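Pre-mRNA splicing factor PRP8 (Cyanidioschyzon merolae, PDB 6NQI) probably binds U2, U5 and U6 snRNAs and intronic pre-mRNA in the spliceosome, the chain here being its RNase H-like (RH) domain. Local coordinates at residues Ile28-Phe39 with Cys62-Gln73. Residues are numbered along the deposited sequence; the frame is centred on the assembly and turned at random.
Sequences IWIWETSTGRLF and CAEHVLTMLRSQ
Ile-30 meets His-65 and Met-69 in the densely packed part of this contact, where helix 54-71 lies against the beta hairpin formed by strands 24-32 and 37-43 of the RNase H-like sheet. Strand 28-32 and helix 62-71 run 10.3 Å apart at closest approach, inclined by 41°. With CG1 anti to its carbonyl carbon (chi1 -60°) and the chain then extended, Ile-30 sends CD1 to within 3.5 Å of His-65 CE1 and also touches Met-69 CG. Ile-28 continues the row, laying CG2 beside the same imidazole and CD1 against the backbone and CB of Cys-62, whose sulfur carries a covalently linked beta-mercaptoethanol. Bent at chi2 and chi3, Met-69 brings CE alongside CD1 and CE1 of Phe-39, an oblique Met-aromatic contact with SD 5.3 Å from the ring centroid.

Toward the hairpin turn and the end of the helix the contact becomes polar, looser and partly exposed. Arg-37 NH2 donates to Gln-73 OE1 over 2.6 Å, near the guanidinium plane, although the amide is poorly ordered. The same guanidinium grips Glu-32 side-on, NE to OE1 at 3.0 Å and NH2 to OE2 at 3.1 Å, while Phe-39 CZ lies against one of its faces. Gly-36 and Arg-37 face Glu-32 in a G1 bulge. A leucine in place of Arg-37 would probably leave Gln-73 OE1 without this donor and Glu-32 without one of its cationic mates. Arg-10 also pairs with Glu-32, so the two arginines probably favour the ionised form of this buried carboxylate, giving a mainly apolar helix-sheet interface a charged border.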
# COMPACT_ATOMS: atom_id res chain seq x y z
N ILE A 28 3.13 5.68 -4.17
CA ILE A 28 3.17 4.23 -4.38
C ILE A 28 2.98 3.54 -3.03
O ILE A 28 3.67 3.86 -2.05
CB ILE A 28 4.49 3.78 -5.03
CG1 ILE A 28 4.61 4.38 -6.43
CG2 ILE A 28 4.59 2.20 -5.03
CD1 ILE A 28 5.91 4.05 -7.11
N TRP A 29 2.01 2.62 -2.96
CA TRP A 29 1.70 1.92 -1.72
C TRP A 29 2.25 0.50 -1.70
O TRP A 29 2.15 -0.21 -2.70
CB TRP A 29 0.19 1.83 -1.53
CG TRP A 29 -0.53 3.06 -1.88
CD1 TRP A 29 -1.00 3.42 -3.11
CD2 TRP A 29 -0.93 4.10 -0.98
NE1 TRP A 29 -1.64 4.63 -3.04
CE2 TRP A 29 -1.62 5.06 -1.74
CE3 TRP A 29 -0.78 4.29 0.39
CZ2 TRP A 29 -2.14 6.21 -1.17
CZ3 TRP A 29 -1.30 5.44 0.96
CH2 TRP A 29 -1.97 6.38 0.18
N ILE A 30 2.75 0.07 -0.54
CA ILE A 30 3.08 -1.34 -0.29
C ILE A 30 2.44 -1.77 1.03
O ILE A 30 2.88 -1.34 2.10
CB ILE A 30 4.59 -1.60 -0.25
CG1 ILE A 30 5.25 -1.23 -1.58
CG2 ILE A 30 4.86 -3.09 0.14
CD1 ILE A 30 6.71 -1.44 -1.55
N TRP A 31 1.47 -2.67 0.95
CA TRP A 31 0.80 -3.25 2.12
C TRP A 31 1.45 -4.59 2.42
O TRP A 31 1.51 -5.47 1.55
CB TRP A 31 -0.70 -3.39 1.86
CG TRP A 31 -1.46 -4.20 2.89
CD1 TRP A 31 -1.20 -4.31 4.22
CD2 TRP A 31 -2.62 -5.02 2.65
NE1 TRP A 31 -2.11 -5.16 4.83
CE2 TRP A 31 -2.99 -5.60 3.88
CE3 TRP A 31 -3.39 -5.32 1.51
CZ2 TRP A 31 -4.09 -6.45 4.01
CZ3 TRP A 31 -4.48 -6.17 1.65
CH2 TRP A 31 -4.81 -6.72 2.88
N GLU A 32 1.98 -4.73 3.63
CA GLU A 32 2.50 -6.00 4.11
C GLU A 32 1.38 -6.74 4.85
O GLU A 32 1.05 -6.38 5.99
CB GLU A 32 3.69 -5.74 5.02
CG GLU A 32 4.41 -6.99 5.42
CD GLU A 32 5.76 -6.70 6.01
OE1 GLU A 32 5.83 -6.35 7.21
OE2 GLU A 32 6.74 -6.78 5.26
N THR A 33 0.85 -7.79 4.22
CA THR A 33 -0.41 -8.40 4.67
C THR A 33 -0.29 -9.01 6.06
O THR A 33 -1.18 -8.85 6.89
CB THR A 33 -0.89 -9.45 3.68
OG1 THR A 33 0.11 -10.48 3.55
CG2 THR A 33 -1.22 -8.84 2.32
N SER A 34 0.78 -9.77 6.32
CA SER A 34 0.87 -10.51 7.57
C SER A 34 0.94 -9.58 8.78
O SER A 34 0.42 -9.92 9.85
CB SER A 34 2.10 -11.42 7.56
OG SER A 34 3.29 -10.66 7.66
N THR A 35 1.59 -8.44 8.63
CA THR A 35 1.84 -7.55 9.77
C THR A 35 1.00 -6.28 9.77
O THR A 35 0.82 -5.68 10.82
CB THR A 35 3.31 -7.13 9.81
OG1 THR A 35 3.66 -6.55 8.54
CG2 THR A 35 4.17 -8.31 10.05
N GLY A 36 0.56 -5.82 8.61
CA GLY A 36 -0.16 -4.59 8.48
C GLY A 36 0.73 -3.43 8.16
O GLY A 36 0.24 -2.30 8.04
N ARG A 37 2.01 -3.66 7.94
CA ARG A 37 2.94 -2.56 7.80
C ARG A 37 2.71 -1.94 6.44
O ARG A 37 2.53 -2.65 5.46
CB ARG A 37 4.36 -3.09 7.97
CG ARG A 37 5.38 -2.07 8.34
CD ARG A 37 6.68 -2.72 8.78
NE ARG A 37 7.14 -3.74 7.84
CZ ARG A 37 8.42 -4.07 7.66
NH1 ARG A 37 9.39 -3.45 8.34
NH2 ARG A 37 8.74 -5.01 6.79
N LEU A 38 2.62 -0.61 6.39
CA LEU A 38 2.31 0.10 5.15
C LEU A 38 3.46 1.02 4.76
O LEU A 38 3.84 1.89 5.55
CB LEU A 38 1.00 0.88 5.29
CG LEU A 38 0.58 1.58 4.00
CD1 LEU A 38 0.20 0.56 2.96
CD2 LEU A 38 -0.57 2.57 4.22
N PHE A 39 4.00 0.83 3.55
CA PHE A 39 5.05 1.68 2.98
C PHE A 39 4.42 2.69 2.03
O PHE A 39 4.01 2.32 0.91
CB PHE A 39 6.08 0.85 2.21
CG PHE A 39 6.70 -0.24 3.00
CD1 PHE A 39 7.78 0.01 3.80
CD2 PHE A 39 6.17 -1.51 2.95
CE1 PHE A 39 8.37 -1.03 4.52
CE2 PHE A 39 6.73 -2.55 3.67
CZ PHE A 39 7.83 -2.30 4.46
N CYS A 62 8.38 2.11 -10.12
CA CYS A 62 7.80 1.20 -9.16
C CYS A 62 8.68 -0.03 -8.95
O CYS A 62 8.91 -0.47 -7.81
CB CYS A 62 6.40 0.78 -9.60
SG CYS A 62 5.65 -0.31 -8.35
N ALA A 63 9.19 -0.61 -10.05
CA ALA A 63 10.09 -1.76 -9.95
C ALA A 63 11.33 -1.41 -9.13
O ALA A 63 11.76 -2.19 -8.26
CB ALA A 63 10.48 -2.22 -11.35
N GLU A 64 11.93 -0.25 -9.40
CA GLU A 64 13.12 0.16 -8.67
C GLU A 64 12.80 0.39 -7.19
O GLU A 64 13.60 0.05 -6.30
CB GLU A 64 13.72 1.39 -9.34
CG GLU A 64 15.16 1.65 -8.95
CD GLU A 64 15.32 2.38 -7.63
OE1 GLU A 64 14.33 3.01 -7.15
OE2 GLU A 64 16.46 2.34 -7.09
N HIS A 65 11.61 0.92 -6.89
CA HIS A 65 11.22 1.15 -5.50
C HIS A 65 11.07 -0.17 -4.74
O HIS A 65 11.60 -0.31 -3.63
CB HIS A 65 9.92 1.97 -5.44
CG HIS A 65 9.31 2.05 -4.06
ND1 HIS A 65 8.04 1.60 -3.78
CD2 HIS A 65 9.82 2.50 -2.89
CE1 HIS A 65 7.77 1.79 -2.50
NE2 HIS A 65 8.84 2.32 -1.93
N VAL A 66 10.37 -1.14 -5.34
CA VAL A 66 10.25 -2.46 -4.73
C VAL A 66 11.63 -3.06 -4.49
O VAL A 66 11.91 -3.60 -3.41
CB VAL A 66 9.35 -3.38 -5.57
CG1 VAL A 66 9.50 -4.82 -5.14
CG2 VAL A 66 7.90 -2.97 -5.42
N LEU A 67 12.53 -2.95 -5.47
CA LEU A 67 13.88 -3.46 -5.23
C LEU A 67 14.53 -2.77 -4.03
O LEU A 67 15.20 -3.41 -3.23
CB LEU A 67 14.74 -3.31 -6.48
CG LEU A 67 16.22 -3.72 -6.31
CD1 LEU A 67 16.38 -5.13 -5.77
CD2 LEU A 67 17.01 -3.57 -7.61
N THR A 68 14.33 -1.45 -3.89
CA THR A 68 14.95 -0.74 -2.77
C THR A 68 14.36 -1.19 -1.43
O THR A 68 15.10 -1.40 -0.45
CB THR A 68 14.81 0.77 -2.96
OG1 THR A 68 15.42 1.13 -4.20
CG2 THR A 68 15.55 1.51 -1.86
N MET A 69 13.04 -1.33 -1.37
CA MET A 69 12.41 -1.79 -0.13
C MET A 69 12.86 -3.21 0.22
O MET A 69 13.04 -3.53 1.40
CB MET A 69 10.88 -1.74 -0.21
CG MET A 69 10.23 -0.37 -0.43
SD MET A 69 10.87 0.97 0.60
CE MET A 69 10.73 0.30 2.25
N LEU A 70 13.07 -4.06 -0.80
CA LEU A 70 13.63 -5.38 -0.54
C LEU A 70 15.01 -5.25 0.08
O LEU A 70 15.30 -5.86 1.12
CB LEU A 70 13.70 -6.20 -1.83
CG LEU A 70 12.36 -6.70 -2.39
CD1 LEU A 70 12.55 -7.32 -3.76
CD2 LEU A 70 11.68 -7.63 -1.43
N ARG A 71 15.85 -4.42 -0.53
CA ARG A 71 17.23 -4.26 -0.05
C ARG A 71 17.28 -3.77 1.38
O ARG A 71 18.27 -4.02 2.08
CB ARG A 71 17.98 -3.30 -0.96
CG ARG A 71 18.38 -3.85 -2.31
CD ARG A 71 19.42 -2.94 -2.91
NE ARG A 71 20.19 -3.56 -3.97
CZ ARG A 71 20.15 -3.17 -5.24
NH1 ARG A 71 19.35 -2.15 -5.59
NH2 ARG A 71 20.90 -3.80 -6.16
N SER A 72 16.28 -3.02 1.83
CA SER A 72 16.32 -2.49 3.19
C SER A 72 15.79 -3.46 4.26
O SER A 72 15.80 -3.09 5.44
CB SER A 72 15.52 -1.21 3.30
OG SER A 72 14.14 -1.54 3.33
N GLN A 73 15.32 -4.68 3.89
CA GLN A 73 14.72 -5.66 4.79
C GLN A 73 15.73 -6.72 5.23
O GLN A 73 16.62 -7.10 4.46
CB GLN A 73 13.55 -6.37 4.12
CG GLN A 73 12.35 -5.47 3.83
CD GLN A 73 11.66 -4.98 5.07
OE1 GLN A 73 11.01 -5.77 5.73
NE2 GLN A 73 11.75 -3.68 5.37